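Local coordinates for vacuolar protein sorting-associated protein 29 (Entamoeba histolytica, PDB 5XCJ), which probably acts in vacuolar protein sorting as a metal-binding retromer subunit built on the calcineurin-like metallophosphatase fold, at residues 75-79 and 80-84; 83-87 and 88-92; 153-157 and 158-162. The protein carries 1 engineered substitution. All blocks are in the same frame, centred on the assembly; numbering follows the deposited sequence.

Interaction 1 of 3, residues 75-79 and 80-84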
loop_
_atom_site.group_PDB
_atom_site.type_symbol
_atom_site.label_atom_id
_atom_site.label_comp_id
_atom_site.label_asym_id
_atom_site.label_seq_id
_atom_site.Cartn_x
_atom_site.Cartn_y
_atom_site.Cartn_z
ATOM N N ILE A 75 -0.754 1.721 -13.123
ATOM C CA ILE A 75 -0.506 3.153 -13.255
ATOM C C ILE A 75 0.951 3.431 -13.593
ATOM O O ILE A 75 1.842 2.877 -12.963
ATOM C CB ILE A 75 -0.835 3.903 -11.953
ATOM C CG1 ILE A 75 -2.337 3.836 -11.660
ATOM C CG2 ILE A 75 -0.337 5.335 -12.036
ATOM C CD1 ILE A 75 -2.727 4.313 -10.280
ATOM N N LYS A 76 1.187 4.305 -14.558
ATOM C CA LYS A 76 2.548 4.635 -14.950
ATOM C C LYS A 76 2.977 5.949 -14.322
ATOM O O LYS A 76 2.339 6.978 -14.509
ATOM C CB LYS A 76 2.658 4.729 -16.469
ATOM C CG LYS A 76 4.044 5.085 -16.983
ATOM C CD LYS A 76 5.048 3.992 -16.675
ATOM C CE LYS A 76 6.461 4.408 -17.053
ATOM N NZ LYS A 76 6.892 3.881 -18.377
ATOM N N ILE A 77 4.029 5.886 -13.520
ATOM C CA ILE A 77 4.579 7.067 -12.877
ATOM C C ILE A 77 6.069 7.115 -13.176
ATOM O O ILE A 77 6.785 6.152 -12.926
ATOM C CB ILE A 77 4.305 7.057 -11.367
ATOM C CG1 ILE A 77 2.796 7.036 -11.114
ATOM C CG2 ILE A 77 4.949 8.255 -10.696
ATOM C CD1 ILE A 77 2.407 6.509 -9.757
ATOM N N GLY A 78 6.530 8.247 -13.692
ATOM C CA GLY A 78 7.925 8.389 -14.056
ATOM C C GLY A 78 8.243 7.343 -15.106
ATOM O O GLY A 78 7.552 7.237 -16.105
ATOM N N ASN A 79 9.276 6.546 -14.854
ATOM C CA ASN A 79 9.677 5.472 -15.760
ATOM C C ASN A 79 9.179 4.106 -15.282
ATOM O O ASN A 79 9.596 3.080 -15.803
ATOM C CB ASN A 79 11.196 5.434 -15.919
ATOM C CG ASN A 79 11.710 6.477 -16.892
ATOM O OD1 ASN A 79 10.964 7.002 -17.709
ATOM N ND2 ASN A 79 12.995 6.779 -16.799
ATOM N N PHE A 80 8.291 4.108 -14.298
ATOM C CA PHE A 80 7.801 2.867 -13.715
ATOM C C PHE A 80 6.334 2.545 -13.983
ATOM O O PHE A 80 5.466 3.377 -13.779
ATOM C CB PHE A 80 7.988 2.905 -12.198
ATOM C CG PHE A 80 9.421 2.958 -11.751
ATOM C CD1 PHE A 80 10.141 1.798 -11.569
ATOM C CD2 PHE A 80 10.032 4.168 -11.483
ATOM C CE1 PHE A 80 11.452 1.842 -11.147
ATOM C CE2 PHE A 80 11.343 4.218 -11.062
ATOM C CZ PHE A 80 12.055 3.053 -10.891
ATOM N N LYS A 81 6.069 1.318 -14.418
ATOM C CA LYS A 81 4.704 0.863 -14.618
ATOM C C LYS A 81 4.389 0.209 -13.280
ATOM O O LYS A 81 5.118 -0.671 -12.836
ATOM C CB LYS A 81 4.607 -0.155 -15.749
ATOM C CG LYS A 81 4.410 0.445 -17.127
ATOM C CD LYS A 81 4.338 -0.630 -18.196
ATOM C CE LYS A 81 3.115 -1.508 -18.013
ATOM N NZ LYS A 81 2.826 -2.320 -19.219
ATOM N N ILE A 82 3.322 0.655 -12.632
ATOM C CA ILE A 82 2.967 0.146 -11.317
ATOM C C ILE A 82 1.721 -0.726 -11.323
ATOM O O ILE A 82 0.681 -0.343 -11.844
ATOM C CB ILE A 82 2.773 1.305 -10.313
ATOM C CG1 ILE A 82 4.068 2.108 -10.164
ATOM C CG2 ILE A 82 2.309 0.785 -8.963
ATOM C CD1 ILE A 82 3.925 3.356 -9.321
ATOM N N GLY A 83 1.846 -1.895 -10.709
ATOM C CA GLY A 83 0.757 -2.844 -10.611
ATOM C C GLY A 83 0.226 -2.834 -9.196
ATOM O O GLY A 83 0.984 -2.850 -8.233
ATOM N N LEU A 84 -1.088 -2.765 -9.068
ATOM C CA LEU A 84 -1.711 -2.727 -7.757
ATOM C C LEU A 84 -2.857 -3.715 -7.583
ATOM O O LEU A 84 -3.737 -3.793 -8.427
ATOM C CB LEU A 84 -2.206 -1.306 -7.488
ATOM C CG LEU A 84 -3.066 -1.038 -6.255
ATOM C CD1 LEU A 84 -2.184 -0.947 -5.023
ATOM C CD2 LEU A 84 -3.873 0.235 -6.435
#
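Ile77 and Phe80 close a tight antiparallel beta hairpin, joining strands 72-77 and 80-85 at one edge of the five-stranded sheet of the metallophosphatase fold. A type II' turn runs from Ile77 to Phe80, with Gly78 taking its positive phi of 60°. Four backbone hydrogen bonds zip the strands together: Ile77 and Phe80 exchange a pair next to the turn, Phe80 N to Ile77 O spanning 2.9 Å, and Ile75 and Ile82 exchange the next, with Ile82 N 2.7 Å from Ile75 O. Apolar packing occupies the face that carries Ile75, Ile77, Phe80 and Ile82. There the side chains of Ile77 and Ile82 cross at an angle, their CD1 methyls 3.5 Å apart, while Leu35 lies against both Ile75 and Ile82. The Phe80 ring instead turns its edge to Ile77 O and packs on Ile110 of the next strand. The other face bears the two lysines. Lys76 has CG anti to its backbone nitrogen (chi1 179°) and then bends at chi2, which lays its aliphatic chain across the partner strand, close over the Phe80 carbonyl, with CD of Lys76 3.6 Å from CG of Lys81.

Interaction 2 of 3, residues 83-87 and 88-92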
loop_
_atom_site.group_PDB
_atom_site.type_symbol
_atom_site.label_atom_id
_atom_site.label_comp_id
_atom_site.label_asym_id
_atom_site.label_seq_id
_atom_site.Cartn_x
_atom_site.Cartn_y
_atom_site.Cartn_z
ATOM N N GLY A 83 1.846 -1.895 -10.709
ATOM C CA GLY A 83 0.757 -2.844 -10.611
ATOM C C GLY A 83 0.226 -2.834 -9.196
ATOM O O GLY A 83 0.984 -2.850 -8.233
ATOM N N LEU A 84 -1.088 -2.765 -9.068
ATOM C CA LEU A 84 -1.711 -2.727 -7.757
ATOM C C LEU A 84 -2.857 -3.715 -7.583
ATOM O O LEU A 84 -3.737 -3.793 -8.427
ATOM C CB LEU A 84 -2.206 -1.306 -7.488
ATOM C CG LEU A 84 -3.066 -1.038 -6.255
ATOM C CD1 LEU A 84 -2.184 -0.947 -5.023
ATOM C CD2 LEU A 84 -3.873 0.235 -6.435
ATOM N N MET A 85 -2.801 -4.477 -6.503
ATOM C CA MET A 85 -3.859 -5.408 -6.136
ATOM C C MET A 85 -3.791 -5.691 -4.633
ATOM O O MET A 85 -2.747 -5.512 -4.015
ATOM C CB MET A 85 -3.839 -6.667 -7.003
ATOM C CG MET A 85 -3.084 -7.851 -6.438
ATOM S SD MET A 85 -3.390 -9.307 -7.454
ATOM C CE MET A 85 -5.077 -9.029 -7.956
ATOM N N HIS A 86 -4.890 -6.143 -4.042
ATOM C CA HIS A 86 -4.907 -6.396 -2.607
ATOM C C HIS A 86 -3.917 -7.472 -2.163
ATOM O O HIS A 86 -3.264 -7.329 -1.137
ATOM C CB HIS A 86 -6.313 -6.710 -2.100
ATOM C CG HIS A 86 -6.384 -6.884 -0.620
ATOM N ND1 HIS A 86 -6.715 -8.082 -0.025
ATOM C CD2 HIS A 86 -6.152 -6.018 0.391
ATOM C CE1 HIS A 86 -6.683 -7.943 1.286
ATOM N NE2 HIS A 86 -6.346 -6.699 1.565
ATOM N N GLY A 87 -3.763 -8.515 -2.967
ATOM C CA GLY A 87 -2.841 -9.585 -2.650
ATOM C C GLY A 87 -3.375 -10.863 -2.023
ATOM O O GLY A 87 -2.626 -11.812 -1.845
ATOM N N HIS A 88 -4.656 -10.890 -1.679
ATOM C CA HIS A 88 -5.269 -12.106 -1.150
ATOM C C HIS A 88 -5.331 -13.187 -2.238
ATOM O O HIS A 88 -5.347 -14.373 -1.945
ATOM C CB HIS A 88 -6.635 -11.864 -0.497
ATOM C CG HIS A 88 -7.699 -11.409 -1.442
ATOM N ND1 HIS A 88 -7.751 -10.129 -1.947
ATOM C CD2 HIS A 88 -8.774 -12.056 -1.951
ATOM C CE1 HIS A 88 -8.806 -10.009 -2.727
ATOM N NE2 HIS A 88 -9.438 -11.165 -2.756
ATOM N N GLN A 89 -5.407 -12.732 -3.484
ATOM C CA GLN A 89 -5.460 -13.584 -4.671
ATOM C C GLN A 89 -4.143 -14.296 -4.988
ATOM O O GLN A 89 -4.130 -15.275 -5.726
ATOM C CB GLN A 89 -5.938 -12.802 -5.891
ATOM C CG GLN A 89 -7.089 -11.860 -5.614
ATOM C CD GLN A 89 -6.611 -10.494 -5.191
ATOM O OE1 GLN A 89 -5.549 -10.357 -4.598
ATOM N NE2 GLN A 89 -7.392 -9.477 -5.502
ATOM N N VAL A 90 -3.047 -13.808 -4.427
ATOM C CA VAL A 90 -1.752 -14.397 -4.705
ATOM C C VAL A 90 -1.568 -15.619 -3.827
ATOM O O VAL A 90 -1.369 -15.512 -2.627
ATOM C CB VAL A 90 -0.623 -13.402 -4.401
ATOM C CG1 VAL A 90 0.734 -14.072 -4.526
ATOM C CG2 VAL A 90 -0.729 -12.181 -5.300
ATOM N N ILE A 91 -1.656 -16.791 -4.449
ATOM C CA ILE A 91 -1.500 -18.056 -3.739
ATOM C C ILE A 91 -0.262 -18.832 -4.221
ATOM O O ILE A 91 -0.098 -18.991 -5.417
ATOM C CB ILE A 91 -2.771 -18.915 -3.783
ATOM C CG1 ILE A 91 -3.117 -19.306 -5.213
ATOM C CG2 ILE A 91 -3.922 -18.167 -3.134
ATOM C CD1 ILE A 91 -4.254 -20.294 -5.308
ATOM N N PRO A 92 0.609 -19.301 -3.323
ATOM C CA PRO A 92 0.508 -19.122 -1.869
ATOM C C PRO A 92 0.765 -17.681 -1.435
ATOM O O PRO A 92 1.467 -16.957 -2.122
ATOM C CB PRO A 92 1.599 -20.050 -1.327
ATOM C CG PRO A 92 1.829 -21.045 -2.414
ATOM C CD PRO A 92 1.645 -20.280 -3.685
HETATM O O HOH W 1 -7.517 -6.447 -5.360
#
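The imidazoles of His86 and His88 meet rim to rim, their planes at 53° and their centroids 5.1 Å apart, with neither ring over the face of the other. His88 ND1 lies at the edge of the His86 ring, near its plane, and CB of His86 lies at the edge of the His88 ring. One face of His88 is approached by the amide carbon CD of Gln89, 3.3 Å above the plane and offset toward the rim. A hydrogen bond joins ND1 of His86 to ND1 of His88 at 3.0 Å; either nitrogen could be the donor. His88 reaches this position with CG between its backbone nitrogen and carbonyl carbon (chi1 65°), which brings its ring round to that of His86.

The Gln89 chain bends at chi2 and carries its amide back toward the strand end. OE1 takes a weak hydrogen bond from Gly87 N, and NE2 donates to a water 3.0 Å away that also accepts from His86 N. Glu71 is a further acceptor for NE2. The Met85 and Gln89 side chains approach from opposite directions, CE of Met85 3.4 Å from NE2 of Gln89. Val90 N closes the bend on Gly87 O, above the carbonyl plane, and the Val90 side chain packs on helix 96-106.

This is the loop after strand 80-85, beside the metal site of the metallophosphatase fold, which holds no zinc in this chain. Of the zinc ligands known for this protein, Asp8 is hydrogen-bonded to His86 NE2 and Asn39 touches the His86 ring. With ND1 bonded to His88 and NE2 to Asp8, the ring is gripped at both nitrogens, consistent with His86 helping to position Asp8 and His88 steadying His86 from one layer further out.

Interaction 3 of 3, residues 153-157 and 158-162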
loop_
_atom_site.group_PDB
_atom_site.type_symbol
_atom_site.label_atom_id
_atom_site.label_comp_id
_atom_site.label_asym_id
_atom_site.label_seq_id
_atom_site.Cartn_x
_atom_site.Cartn_y
_atom_site.Cartn_z
ATOM N N LEU A 153 6.427 7.118 -1.670
ATOM C CA LEU A 153 7.401 6.915 -2.728
ATOM C C LEU A 153 7.753 8.214 -3.411
ATOM O O LEU A 153 6.881 9.002 -3.748
ATOM C CB LEU A 153 6.887 5.938 -3.789
ATOM C CG LEU A 153 6.211 4.630 -3.389
ATOM C CD1 LEU A 153 5.823 3.873 -4.649
ATOM C CD2 LEU A 153 7.104 3.791 -2.494
ATOM N N GLU A 154 9.045 8.434 -3.600
ATOM C CA GLU A 154 9.503 9.607 -4.311
ATOM C C GLU A 154 10.065 9.039 -5.603
ATOM O O GLU A 154 11.043 8.304 -5.585
ATOM C CB GLU A 154 10.578 10.336 -3.512
ATOM C CG GLU A 154 11.258 11.473 -4.251
ATOM C CD GLU A 154 12.104 12.343 -3.338
ATOM O OE1 GLU A 154 12.376 11.932 -2.193
ATOM O OE2 GLU A 154 12.492 13.443 -3.770
ATOM N N ILE A 155 9.406 9.332 -6.714
ATOM C CA ILE A 155 9.858 8.836 -7.998
ATOM C C ILE A 155 10.206 9.952 -8.974
ATOM O O ILE A 155 9.386 10.815 -9.270
ATOM C CB ILE A 155 8.778 7.966 -8.669
ATOM C CG1 ILE A 155 8.476 6.725 -7.833
ATOM C CG2 ILE A 155 9.196 7.575 -10.077
ATOM C CD1 ILE A 155 7.485 5.792 -8.483
ATOM N N ASN A 156 11.441 9.946 -9.450
ATOM C CA ASN A 156 11.846 10.889 -10.471
ATOM C C ASN A 156 12.355 10.004 -11.592
ATOM O O ASN A 156 13.441 9.447 -11.479
ATOM C CB ASN A 156 12.955 11.802 -9.961
ATOM C CG ASN A 156 13.215 12.971 -10.891
ATOM O OD1 ASN A 156 12.419 13.253 -11.783
ATOM N ND2 ASN A 156 14.329 13.654 -10.685
ATOM N N ASP A 157 11.536 9.810 -12.623
ATOM C CA ASP A 157 11.927 8.975 -13.750
ATOM C C ASP A 157 12.248 7.562 -13.281
ATOM O O ASP A 157 11.367 6.842 -12.825
ATOM C CB ASP A 157 13.058 9.606 -14.545
ATOM C CG ASP A 157 12.566 10.694 -15.473
ATOM O OD1 ASP A 157 11.395 10.639 -15.887
ATOM O OD2 ASP A 157 13.347 11.610 -15.783
ATOM N N SER A 158 13.507 7.169 -13.418
ATOM C CA SER A 158 13.957 5.838 -13.033
ATOM C C SER A 158 14.491 5.755 -11.607
ATOM O O SER A 158 14.948 4.704 -11.176
ATOM C CB SER A 158 14.994 5.311 -14.024
ATOM O OG SER A 158 14.390 5.001 -15.260
ATOM N N GLU A 159 14.437 6.864 -10.879
ATOM C CA GLU A 159 14.923 6.874 -9.512
ATOM C C GLU A 159 13.747 6.612 -8.577
ATOM O O GLU A 159 12.736 7.295 -8.636
ATOM C CB GLU A 159 15.578 8.215 -9.171
ATOM C CG GLU A 159 16.606 8.690 -10.186
ATOM C CD GLU A 159 17.445 9.846 -9.676
ATOM O OE1 GLU A 159 17.439 10.100 -8.457
ATOM O OE2 GLU A 159 18.110 10.499 -10.507
ATOM N N LEU A 160 13.883 5.596 -7.740
ATOM C CA LEU A 160 12.824 5.247 -6.809
ATOM C C LEU A 160 13.288 5.297 -5.364
ATOM O O LEU A 160 14.275 4.673 -5.002
ATOM C CB LEU A 160 12.283 3.854 -7.137
ATOM C CG LEU A 160 11.397 3.151 -6.109
ATOM C CD1 LEU A 160 10.125 3.946 -5.878
ATOM C CD2 LEU A 160 11.067 1.746 -6.575
ATOM N N THR A 161 12.575 6.051 -4.539
ATOM C CA THR A 161 12.894 6.139 -3.120
ATOM C C THR A 161 11.677 5.749 -2.287
ATOM O O THR A 161 10.591 6.243 -2.530
ATOM C CB THR A 161 13.374 7.540 -2.711
ATOM O OG1 THR A 161 14.527 7.902 -3.477
ATOM C CG2 THR A 161 13.730 7.556 -1.240
ATOM N N ILE A 162 11.885 4.878 -1.316
ATOM C CA ILE A 162 10.807 4.411 -0.468
ATOM C C ILE A 162 10.981 4.853 0.974
ATOM O O ILE A 162 12.005 4.593 1.586
ATOM C CB ILE A 162 10.720 2.870 -0.470
ATOM C CG1 ILE A 162 10.229 2.356 -1.819
ATOM C CG2 ILE A 162 9.837 2.380 0.661
ATOM C CD1 ILE A 162 11.075 1.241 -2.386
#
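The beta hairpin of strands 149-156 and 159-168 turns back on itself between Asn156 and Glu159, through a type II' turn with Asp157 and Ser158 at its two central positions. Asn156 and Glu159 form the hydrogen-bonded pair that closes it: Glu159 N lies 2.8 Å from Asn156 O, above the carbonyl plane, and Asn156 N binds Glu159 O in return. Glu154 and Thr161 form the next such pair, Glu154 N reaching Thr161 O at 2.9 Å in the carbonyl plane. Between these pairs the alpha carbon of Ile155 makes a CA-H...O contact, Ile155 CA to Glu159 O at 3.3 Å, and beyond them that of Leu153 makes another with Thr161 O.

Both strands belong to the six-stranded mixed sheet of the metallophosphatase fold, in which strand 149-156 also pairs with the N-terminal strand 2-6 and strand 159-168 with 171-179. The face with Leu153, Ile155, Leu160 and Ile162 turns inward against the second sheet, touching Phe80, Tyr128 and Leu130. Leu153 and Ile162 lie side by side there, CD2 of Leu153 3.5 Å from CG1 of Ile162. With chi1 at 166° Leu160 swings its CG away from its own nitrogen, and its CD1 ends 3.8 Å from CG1 of Ile155; the same methyl is 4.3 Å from CB of Leu153.

The other face is more polar. CB of Glu154 meets CB of Thr161 at 4.0 Å, and the extended Glu154 chain sends OE1 on to the hydroxyl of Tyr163. Nearer the turn, CB and CG of Glu159 rest beside the Asn156 carbonyl, CB 3.4 Å from Asn156 O.

From the N terminus, interaction 1 comes first and closes the hairpin of strands 72-77 and 80-85 at the edge of the five-stranded sheet. Strand 80-85 runs straight on into interaction 2, which shares Gly83 and Leu84 with interaction 1 and bends the chain beside the metal site, the two centres about 17 Å apart. Interaction 3 follows much later and closes a hairpin of the six-stranded sheet. All three are local; interactions 1 and 2 overlap end to start, interaction 3 follows in series, and none nests within or crosses another. The two hairpin turns nevertheless meet, Asn79 probably hydrogen-bonding to the Asp157 carbonyl oxygen and the Ser158 hydroxyl, and so tie the two sheets together at one end; interactions 2 and 3 do not touch.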